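PDB 4UYT: flocculation protein FLO11 from Saccharomyces cerevisiae, which mediates homotypic cell-cell adhesion in yeast flocculation, substrate attachment, invasive growth and biofilm formation, represented here by its N-terminal Flo11 domain. Local coordinates for residues 17-22 with 156-161; 27-32 with 144-149; 44-49 with 100-105. One frame throughout, in Å; residues are numbered along the deposited sequence.

Contact 1. Residues 17-22 with 156-161; sequences NLDFNW and QGHSQT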
loop_
_atom_site.group_PDB
_atom_site.type_symbol
_atom_site.label_atom_id
_atom_site.label_comp_id
_atom_site.label_asym_id
_atom_site.label_seq_id
_atom_site.Cartn_x
_atom_site.Cartn_y
_atom_site.Cartn_z
ATOM N N ASN A 17 -15.696 6.315 3.112
ATOM C CA ASN A 17 -16.300 7.037 4.218
ATOM C C ASN A 17 -15.833 6.538 5.589
ATOM O O ASN A 17 -16.230 7.106 6.588
ATOM C CB ASN A 17 -17.817 7.142 4.026
ATOM C CG ASN A 17 -18.177 7.998 2.795
ATOM O OD1 ASN A 17 -17.656 9.104 2.622
ATOM N ND2 ASN A 17 -19.009 7.463 1.914
ATOM N N LEU A 18 -14.926 5.544 5.634
ATOM C CA LEU A 18 -14.284 5.157 6.898
ATOM C C LEU A 18 -13.284 6.236 7.318
ATOM O O LEU A 18 -12.657 6.897 6.478
ATOM C CB LEU A 18 -13.570 3.798 6.807
ATOM C CG LEU A 18 -14.469 2.580 6.750
ATOM C CD1 LEU A 18 -13.625 1.329 6.552
ATOM C CD2 LEU A 18 -15.347 2.450 7.980
ATOM N N ASP A 19 -13.094 6.367 8.618
ATOM C CA ASP A 19 -12.042 7.194 9.167
ATOM C C ASP A 19 -10.819 6.326 9.353
ATOM O O ASP A 19 -10.758 5.498 10.271
ATOM C CB ASP A 19 -12.535 7.756 10.509
ATOM C CG ASP A 19 -11.514 8.602 11.248
ATOM O OD1 ASP A 19 -10.376 8.753 10.750
ATOM O OD2 ASP A 19 -11.873 9.098 12.354
ATOM N N PHE A 20 -9.842 6.500 8.466
ATOM C CA PHE A 20 -8.565 5.767 8.558
ATOM C C PHE A 20 -7.585 6.471 9.478
ATOM O O PHE A 20 -6.724 5.840 10.109
ATOM C CB PHE A 20 -7.947 5.570 7.169
ATOM C CG PHE A 20 -8.820 4.769 6.253
ATOM C CD1 PHE A 20 -8.813 3.392 6.298
ATOM C CD2 PHE A 20 -9.677 5.391 5.378
ATOM C CE1 PHE A 20 -9.660 2.649 5.497
ATOM C CE2 PHE A 20 -10.535 4.665 4.595
ATOM C CZ PHE A 20 -10.532 3.295 4.657
ATOM N N ASN A 21 -7.720 7.784 9.582
ATOM C CA ASN A 21 -6.777 8.561 10.354
ATOM C C ASN A 21 -6.761 8.139 11.800
ATOM O O ASN A 21 -5.706 8.083 12.431
ATOM C CB ASN A 21 -7.114 10.045 10.219
ATOM C CG ASN A 21 -6.711 10.589 8.864
ATOM O OD1 ASN A 21 -5.801 10.051 8.199
ATOM N ND2 ASN A 21 -7.367 11.656 8.443
ATOM N N TRP A 22 -7.934 7.825 12.320
ATOM C CA TRP A 22 -8.044 7.386 13.703
ATOM C C TRP A 22 -7.083 6.242 14.072
ATOM O O TRP A 22 -6.453 6.257 15.125
ATOM C CB TRP A 22 -9.492 6.990 13.967
ATOM C CG TRP A 22 -9.800 6.450 15.291
ATOM C CD1 TRP A 22 -10.226 7.160 16.371
ATOM C CD2 TRP A 22 -9.785 5.073 15.693
ATOM N NE1 TRP A 22 -10.462 6.321 17.427
ATOM C CE2 TRP A 22 -10.212 5.033 17.039
ATOM C CE3 TRP A 22 -9.477 3.873 15.045
ATOM C CZ2 TRP A 22 -10.311 3.837 17.764
ATOM C CZ3 TRP A 22 -9.578 2.682 15.761
ATOM C CH2 TRP A 22 -9.990 2.676 17.111
ATOM N N GLN A 156 -18.139 2.722 15.104
ATOM C CA GLN A 156 -18.297 4.195 14.994
ATOM C C GLN A 156 -17.626 4.747 13.740
ATOM O O GLN A 156 -17.286 5.942 13.680
ATOM C CB GLN A 156 -17.642 4.892 16.159
ATOM C CG GLN A 156 -18.319 4.614 17.445
ATOM C CD GLN A 156 -17.451 5.045 18.599
ATOM O OE1 GLN A 156 -17.217 6.252 18.778
ATOM N NE2 GLN A 156 -17.006 4.085 19.420
ATOM N N GLY A 157 -17.436 3.893 12.762
ATOM C CA GLY A 157 -16.949 4.335 11.478
ATOM C C GLY A 157 -15.451 4.553 11.415
ATOM O O GLY A 157 -14.979 5.189 10.472
ATOM N N HIS A 158 -14.716 4.068 12.422
ATOM C CA HIS A 158 -13.263 4.136 12.346
ATOM C C HIS A 158 -12.720 2.832 11.758
ATOM O O HIS A 158 -13.054 1.757 12.213
ATOM C CB HIS A 158 -12.582 4.317 13.699
ATOM C CG HIS A 158 -13.168 5.352 14.612
ATOM N ND1 HIS A 158 -13.146 6.717 14.388
ATOM C CD2 HIS A 158 -13.746 5.189 15.814
ATOM C CE1 HIS A 158 -13.704 7.340 15.408
ATOM N NE2 HIS A 158 -14.056 6.432 16.289
ATOM N N SER A 159 -11.816 2.931 10.813
ATOM C CA SER A 159 -11.169 1.722 10.344
ATOM C C SER A 159 -10.176 1.197 11.379
ATOM O O SER A 159 -9.546 1.943 12.090
ATOM C CB SER A 159 -10.434 1.953 9.024
ATOM O OG SER A 159 -10.143 0.686 8.481
ATOM N N GLN A 160 -9.976 -0.114 11.358
ATOM C CA GLN A 160 -8.868 -0.743 12.068
ATOM C C GLN A 160 -7.755 -1.142 11.086
ATOM O O GLN A 160 -6.812 -1.846 11.441
ATOM C CB GLN A 160 -9.403 -1.890 12.924
ATOM C CG GLN A 160 -10.206 -1.335 14.099
ATOM C CD GLN A 160 -11.161 -2.319 14.743
ATOM O OE1 GLN A 160 -11.348 -3.435 14.263
ATOM N NE2 GLN A 160 -11.784 -1.898 15.841
ATOM N N THR A 161 -7.889 -0.663 9.850
ATOM C CA THR A 161 -6.799 -0.571 8.872
ATOM C C THR A 161 -6.445 0.914 8.716
ATOM O O THR A 161 -7.152 1.812 9.186
ATOM C CB THR A 161 -7.199 -1.106 7.481
ATOM O OG1 THR A 161 -8.132 -0.199 6.914
ATOM C CG2 THR A 161 -7.762 -2.507 7.586
HETATM O O HOH W 1 -16.499 7.593 9.241
#

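Contact 2. Residues 27-32 with 144-149; sequences QNIMQY and FDLSTG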
loop_
_atom_site.group_PDB
_atom_site.type_symbol
_atom_site.label_atom_id
_atom_site.label_comp_id
_atom_site.label_asym_id
_atom_site.label_seq_id
_atom_site.Cartn_x
_atom_site.Cartn_y
_atom_site.Cartn_z
ATOM N N GLN A 27 -2.135 5.066 17.478
ATOM C CA GLN A 27 -0.813 4.461 17.619
ATOM C C GLN A 27 0.301 5.498 17.622
ATOM O O GLN A 27 1.472 5.126 17.615
ATOM C CB GLN A 27 -0.557 3.499 16.455
ATOM C CG GLN A 27 -1.537 2.348 16.381
ATOM C CD GLN A 27 -1.264 1.482 15.175
ATOM O OE1 GLN A 27 -1.917 1.620 14.134
ATOM N NE2 GLN A 27 -0.279 0.599 15.289
ATOM N N ASN A 28 -0.062 6.777 17.590
ATOM C CA ASN A 28 0.907 7.852 17.460
ATOM C C ASN A 28 1.758 7.739 16.194
ATOM O O ASN A 28 2.917 8.128 16.171
ATOM C CB ASN A 28 1.792 7.914 18.711
ATOM C CG ASN A 28 2.616 9.171 18.773
ATOM O OD1 ASN A 28 2.159 10.259 18.427
ATOM N ND2 ASN A 28 3.848 9.027 19.230
ATOM N N ILE A 29 1.170 7.201 15.133
ATOM C CA ILE A 29 1.826 7.141 13.827
ATOM C C ILE A 29 1.378 8.350 13.019
ATOM O O ILE A 29 0.190 8.671 12.976
ATOM C CB ILE A 29 1.469 5.846 13.044
ATOM C CG1 ILE A 29 1.919 4.599 13.815
ATOM C CG2 ILE A 29 2.132 5.826 11.670
ATOM C CD1 ILE A 29 1.251 3.324 13.353
ATOM N N MET A 30 2.310 9.015 12.349
ATOM C CA MET A 30 1.939 10.103 11.442
ATOM C C MET A 30 0.975 9.586 10.394
ATOM O O MET A 30 1.100 8.462 9.916
ATOM C CB MET A 30 3.175 10.677 10.756
ATOM C CG MET A 30 2.880 11.856 9.837
ATOM S SD MET A 30 4.332 12.468 8.974
ATOM C CE MET A 30 4.594 11.144 7.800
ATOM N N GLN A 31 0.018 10.402 10.005
ATOM C CA GLN A 31 -0.917 10.003 8.978
ATOM C C GLN A 31 -0.256 9.835 7.614
ATOM O O GLN A 31 0.520 10.667 7.160
ATOM C CB GLN A 31 -2.048 10.990 8.872
ATOM C CG GLN A 31 -2.947 10.981 10.104
ATOM C CD GLN A 31 -3.896 12.146 10.137
ATOM O OE1 GLN A 31 -4.066 12.890 9.150
ATOM N NE2 GLN A 31 -4.555 12.299 11.262
ATOM N N TYR A 32 -0.609 8.739 6.952
ATOM C CA TYR A 32 -0.267 8.477 5.540
ATOM C C TYR A 32 -1.570 8.185 4.800
ATOM O O TYR A 32 -2.537 7.730 5.399
ATOM C CB TYR A 32 0.648 7.252 5.391
ATOM C CG TYR A 32 2.033 7.410 5.944
ATOM C CD1 TYR A 32 2.268 7.377 7.317
ATOM C CD2 TYR A 32 3.141 7.503 5.084
ATOM C CE1 TYR A 32 3.550 7.483 7.824
ATOM C CE2 TYR A 32 4.424 7.614 5.591
ATOM C CZ TYR A 32 4.616 7.611 6.963
ATOM O OH TYR A 32 5.892 7.703 7.465
ATOM N N PHE A 144 6.524 0.624 12.381
ATOM C CA PHE A 144 5.108 0.337 12.335
ATOM C C PHE A 144 4.756 -0.274 11.000
ATOM O O PHE A 144 5.510 -0.187 10.024
ATOM C CB PHE A 144 4.301 1.631 12.561
ATOM C CG PHE A 144 4.632 2.744 11.588
ATOM C CD1 PHE A 144 3.990 2.857 10.349
ATOM C CD2 PHE A 144 5.583 3.693 11.903
ATOM C CE1 PHE A 144 4.319 3.877 9.455
ATOM C CE2 PHE A 144 5.897 4.714 11.031
ATOM C CZ PHE A 144 5.280 4.801 9.794
ATOM N N ASP A 145 3.600 -0.909 10.998
ATOM C CA ASP A 145 3.021 -1.481 9.794
ATOM C C ASP A 145 1.726 -0.748 9.516
ATOM O O ASP A 145 0.948 -0.531 10.449
ATOM C CB ASP A 145 2.690 -2.958 9.998
ATOM C CG ASP A 145 3.912 -3.839 10.161
ATOM O OD1 ASP A 145 5.050 -3.412 9.896
ATOM O OD2 ASP A 145 3.706 -5.009 10.524
ATOM N N LEU A 146 1.476 -0.380 8.269
ATOM C CA LEU A 146 0.229 0.223 7.815
ATOM C C LEU A 146 -0.460 -0.774 6.910
ATOM O O LEU A 146 0.124 -1.273 5.946
ATOM C CB LEU A 146 0.479 1.507 7.061
ATOM C CG LEU A 146 1.157 2.599 7.882
ATOM C CD1 LEU A 146 1.301 3.858 7.040
ATOM C CD2 LEU A 146 0.442 2.890 9.195
ATOM N N SER A 147 -1.717 -1.040 7.215
ATOM C CA SER A 147 -2.459 -2.062 6.519
ATOM C C SER A 147 -3.560 -1.494 5.631
ATOM O O SER A 147 -4.137 -0.455 5.939
ATOM C CB SER A 147 -3.076 -3.005 7.528
ATOM O OG SER A 147 -4.007 -2.297 8.310
ATOM N N THR A 148 -3.907 -2.240 4.578
ATOM C CA THR A 148 -5.025 -1.869 3.729
ATOM C C THR A 148 -6.253 -2.689 4.096
ATOM O O THR A 148 -6.157 -3.822 4.571
ATOM C CB THR A 148 -4.727 -2.098 2.220
ATOM O OG1 THR A 148 -4.596 -3.499 1.936
ATOM C CG2 THR A 148 -3.464 -1.430 1.781
ATOM N N GLY A 149 -7.410 -2.137 3.753
ATOM C CA GLY A 149 -8.608 -2.919 3.691
ATOM C C GLY A 149 -9.869 -2.185 4.115
ATOM O O GLY A 149 -9.829 -1.183 4.850
#

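Contact 3. Residues 44-49 with 100-105; sequences DNTYQI and TFEVYA. With NA (sodium ion), chain G.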
loop_
_atom_site.group_PDB
_atom_site.type_symbol
_atom_site.label_atom_id
_atom_site.label_comp_id
_atom_site.label_asym_id
_atom_site.label_seq_id
_atom_site.Cartn_x
_atom_site.Cartn_y
_atom_site.Cartn_z
ATOM N N ASP A 44 -4.406 -14.816 -16.137
ATOM C CA ASP A 44 -4.938 -15.535 -14.989
ATOM C C ASP A 44 -5.747 -14.551 -14.146
ATOM O O ASP A 44 -6.597 -13.829 -14.704
ATOM C CB ASP A 44 -3.806 -16.247 -14.214
ATOM C CG ASP A 44 -2.996 -17.214 -15.081
ATOM O OD1 ASP A 44 -3.590 -17.904 -15.937
ATOM O OD2 ASP A 44 -1.763 -17.263 -14.916
ATOM N N ASN A 45 -5.507 -14.542 -12.848
ATOM C CA ASN A 45 -6.100 -13.483 -11.976
ATOM C C ASN A 45 -5.033 -12.572 -11.404
ATOM O O ASN A 45 -5.164 -12.051 -10.289
ATOM C CB ASN A 45 -6.974 -14.078 -10.853
ATOM C CG ASN A 45 -8.204 -14.691 -11.439
ATOM O OD1 ASN A 45 -9.026 -13.976 -12.012
ATOM N ND2 ASN A 45 -8.358 -15.983 -11.314
ATOM N N THR A 46 -3.990 -12.382 -12.203
ATOM C CA THR A 46 -2.827 -11.622 -11.820
ATOM C C THR A 46 -2.905 -10.224 -12.431
ATOM O O THR A 46 -3.127 -10.080 -13.648
ATOM C CB THR A 46 -1.571 -12.324 -12.310
ATOM O OG1 THR A 46 -1.576 -13.659 -11.798
ATOM C CG2 THR A 46 -0.337 -11.616 -11.842
ATOM N N TYR A 47 -2.699 -9.214 -11.579
ATOM C CA TYR A 47 -2.742 -7.803 -11.994
ATOM C C TYR A 47 -1.482 -7.134 -11.522
ATOM O O TYR A 47 -1.003 -7.378 -10.418
ATOM C CB TYR A 47 -3.952 -7.078 -11.354
ATOM C CG TYR A 47 -5.253 -7.728 -11.687
ATOM C CD1 TYR A 47 -5.708 -8.841 -10.995
ATOM C CD2 TYR A 47 -6.050 -7.226 -12.710
ATOM C CE1 TYR A 47 -6.875 -9.440 -11.327
ATOM C CE2 TYR A 47 -7.249 -7.820 -13.029
ATOM C CZ TYR A 47 -7.657 -8.942 -12.331
ATOM O OH TYR A 47 -8.845 -9.516 -12.653
ATOM N N GLN A 48 -0.982 -6.249 -12.384
ATOM C CA GLN A 48 0.112 -5.368 -12.040
ATOM C C GLN A 48 -0.492 -4.048 -11.591
ATOM O O GLN A 48 -1.220 -3.409 -12.351
ATOM C CB GLN A 48 1.020 -5.172 -13.246
ATOM C CG GLN A 48 2.248 -4.358 -12.918
ATOM C CD GLN A 48 3.239 -4.364 -14.030
ATOM O OE1 GLN A 48 2.975 -3.834 -15.088
ATOM N NE2 GLN A 48 4.389 -4.974 -13.806
ATOM N N ILE A 49 -0.244 -3.671 -10.335
ATOM C CA ILE A 49 -0.815 -2.475 -9.756
ATOM C C ILE A 49 0.274 -1.510 -9.349
ATOM O O ILE A 49 1.387 -1.943 -9.036
ATOM C CB ILE A 49 -1.749 -2.797 -8.570
ATOM C CG1 ILE A 49 -1.020 -3.198 -7.291
ATOM C CG2 ILE A 49 -2.739 -3.855 -9.005
ATOM C CD1 ILE A 49 -1.934 -3.357 -6.090
ATOM N N THR A 100 5.211 -0.594 -7.822
ATOM C CA THR A 100 4.462 -1.420 -8.772
ATOM C C THR A 100 4.778 -2.877 -8.501
ATOM O O THR A 100 5.941 -3.252 -8.361
ATOM C CB THR A 100 4.807 -1.018 -10.221
ATOM O OG1 THR A 100 4.444 0.353 -10.462
ATOM C CG2 THR A 100 4.075 -1.872 -11.210
ATOM N N PHE A 101 3.752 -3.700 -8.410
ATOM C CA PHE A 101 3.929 -5.102 -8.066
ATOM C C PHE A 101 2.684 -5.837 -8.493
ATOM O O PHE A 101 1.698 -5.239 -8.876
ATOM C CB PHE A 101 4.241 -5.317 -6.584
ATOM C CG PHE A 101 3.185 -4.778 -5.648
ATOM C CD1 PHE A 101 3.150 -3.426 -5.293
ATOM C CD2 PHE A 101 2.241 -5.619 -5.095
ATOM C CE1 PHE A 101 2.191 -2.937 -4.446
ATOM C CE2 PHE A 101 1.287 -5.123 -4.220
ATOM C CZ PHE A 101 1.265 -3.783 -3.908
ATOM N N GLU A 102 2.765 -7.174 -8.458
ATOM C CA GLU A 102 1.667 -8.015 -8.897
ATOM C C GLU A 102 0.894 -8.605 -7.702
ATOM O O GLU A 102 1.454 -8.980 -6.676
ATOM C CB GLU A 102 2.162 -9.120 -9.824
ATOM C CG GLU A 102 2.599 -8.575 -11.167
ATOM C CD GLU A 102 3.175 -9.651 -12.075
ATOM O OE1 GLU A 102 3.877 -10.560 -11.616
ATOM O OE2 GLU A 102 2.959 -9.574 -13.270
ATOM N N VAL A 103 -0.417 -8.710 -7.917
ATOM C CA VAL A 103 -1.313 -9.316 -6.958
ATOM C C VAL A 103 -2.198 -10.311 -7.685
ATOM O O VAL A 103 -2.476 -10.160 -8.872
ATOM C CB VAL A 103 -2.185 -8.278 -6.225
ATOM C CG1 VAL A 103 -1.317 -7.319 -5.431
ATOM C CG2 VAL A 103 -3.097 -7.529 -7.188
ATOM N N TYR A 104 -2.693 -11.283 -6.927
ATOM C CA TYR A 104 -3.757 -12.138 -7.385
ATOM C C TYR A 104 -5.045 -11.626 -6.743
ATOM O O TYR A 104 -5.186 -11.625 -5.516
ATOM C CB TYR A 104 -3.534 -13.593 -6.949
ATOM C CG TYR A 104 -2.197 -14.197 -7.274
ATOM C CD1 TYR A 104 -1.579 -14.032 -8.510
ATOM C CD2 TYR A 104 -1.559 -15.008 -6.323
ATOM C CE1 TYR A 104 -0.369 -14.628 -8.806
ATOM C CE2 TYR A 104 -0.344 -15.596 -6.611
ATOM C CZ TYR A 104 0.249 -15.414 -7.842
ATOM O OH TYR A 104 1.443 -16.027 -8.083
ATOM N N ALA A 105 -5.959 -11.122 -7.569
ATOM C CA ALA A 105 -7.222 -10.514 -7.064
ATOM C C ALA A 105 -8.349 -11.394 -7.493
ATOM O O ALA A 105 -8.600 -11.527 -8.696
ATOM C CB ALA A 105 -7.388 -9.094 -7.599
HETATM NA NA NA G . -0.105 -0.887 -13.062
HETATM O O HOH W 2 -9.715 -11.482 -11.210
HETATM O O HOH W 3 1.468 -1.376 -14.818
#

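Contact 1. Residues 17-22 with 156-161
G157 O takes two donors: the amide D19 N, 2.9 Å away on a nearly straight bond, and a water that also donates to N17 O. The return bond runs from S159 N to D19 O over 2.8 Å, the donor lying well above the carbonyl plane. G157 turns with positive phi, a backbone shape that glycine accepts easily. The side chain of D19, its CG anti to the backbone N (chi1 177°), divides its two oxygens between tasks. D19 OD1 accepts W22 N at 3.0 Å from above the carboxylate plane, a capping bond from the residue ahead of the turn into the short helix. D19 OD2 lies in the plane of the H158 ring and receives a weak bond from H158 ND1 at 3.4 Å, the carboxylate turned 63° from that ring; this neighbour would probably favour a protonated imidazole. The two backbone bonds make D19 and H158 a single beta bridge between two loops, the one entering the helix and the long connection from strand 143-147 to strand 166-169. H158 also stacks face to face on W22: the five-membered ring of W22 and the imidazole have centroids 3.6 Å apart and planes at 9°. Q156 O lies over the opposite face of the imidazole, while H158 CB rests on the W22 benzo ring, 3.4 Å from W22 CE3. S159 O, buried without a polar partner, sits at the edge of the indole. Small S159 lets F20 come close, with F20 CD1 3.5 Å from S159 CB. The F20 ring then meets T161 at its edge, F20 CE1 being 3.5 Å from T161 OG1, a hydroxyl whose one proton has both G149 O and F163 O within reach.

Contact 2. Residues 27-32 with 144-149
I29 and F144 meet through a CH-pi contact: the methyl I29 CG2 stands over the middle of the F144 ring, 3.6 Å from its centroid and 9° off the normal. I29 CG1 lies anti to the carbonyl carbon (chi1 -61°), which leaves CG2 anti to the backbone N and directed at the ring. The other branch crosses the phenylalanine obliquely and brings I29 CD1 to 3.6 Å from F144 CB. A beta-branched residue suits this place because its two arms reach ring and CB together. Between aromatic rings the fit is oblique, with the planes of Y32 and F144 at 50° and Y32 CE1 3.8 Å from F144 CZ. Y32 OH lies at the edge of the F144 ring, in its plane, and is hydrogen-bonded to Y125 OH, so the buried phenol is satisfied. All four touching residues belong to the core of this fibronectin type III-like domain, where the loop after helix 21-25 and the first residue of strand 32-43 pack against strand 143-147, an outermost strand of the five-stranded sheet. F123, on the adjacent strand, stacks with F144. L146 adds apolar packing: L146 CD1 touches the Y32 ring at CD1, 3.7 Å away, the two side chains crossing at about a right angle, and L146 CD2 approaches I29 CG2 at 4.2 Å.

Contact 3. Residues 44-49 with 100-105
The F101 ring has I49 on one face, with I49 CG1 4.2 Å from the ring centroid and displaced toward the rim, while F119 meets F101 edge to face. I49 CG1 stands between the backbone N and the carbonyl carbon (chi1 75°), which turns this arm over its neighbour; beyond it, I49 CD1 comes to 4.1 Å from V103 CG1. The Y47 ring has A105 O and V103 O near its edge, and Y47 CE1 lies 3.8 Å from A105 CB, a methyl small enough to fit beside a large ring. Y47 OH donates in the ring plane to a water at 2.6 Å, which in turn donates to N45 OD1 and A105 O; the phenol is also hydrogen-bonded to D171 N. Y47, I49, V103 and A105 pack against W168, whose ring meets Y47 edge to face. Strands 46-55 and 96-104 are antiparallel neighbours in the four-stranded sheet of the fibronectin type III-like fold, with 96-104 outermost. Y47 with V103 and I49 with F101 are hydrogen-bonded pairs; T46 with Y104 and Q48 with E102 are non-hydrogen-bonded. A105 N extends the pairing to N45 O at 3.0 Å. On the face of T46, Q48, E102 and Y104, the hydroxyl T46 OG1 lies at the edge of the Y104 ring, 3.3 Å from Y104 CD1. Q48 CG also packs on T100 CG2. A sodium ion is bound by Q48 O at 2.9 Å, by a water and by S38 of strand 32-43. Because that water also donates to Q48 OE1, the glutamine reaches the ion twice, directly through its backbone and indirectly through its amide oxygen.

From the N terminus the chain passes 17-22, 27-32 and 44-49 in turn and meets their partners in reverse order. Residues 100-105 therefore close the innermost loop, contact 3; 144-149 close contact 2 around it; and 156-161 close contact 1 around both, so the three nest without crossing. Contact 3 joins two strands of the four-stranded sheet, contact 2 ties the approach to that sheet to the edge of the five-stranded one, and contact 1 fastens the helix entrance to a late loop. Contacts 1 and 2 touch, T161 packing on S147 and probably hydrogen-bonding G149 O through OG1. Contact 3 lies across the chain's centre from contact 2, their centres about 23 Å apart.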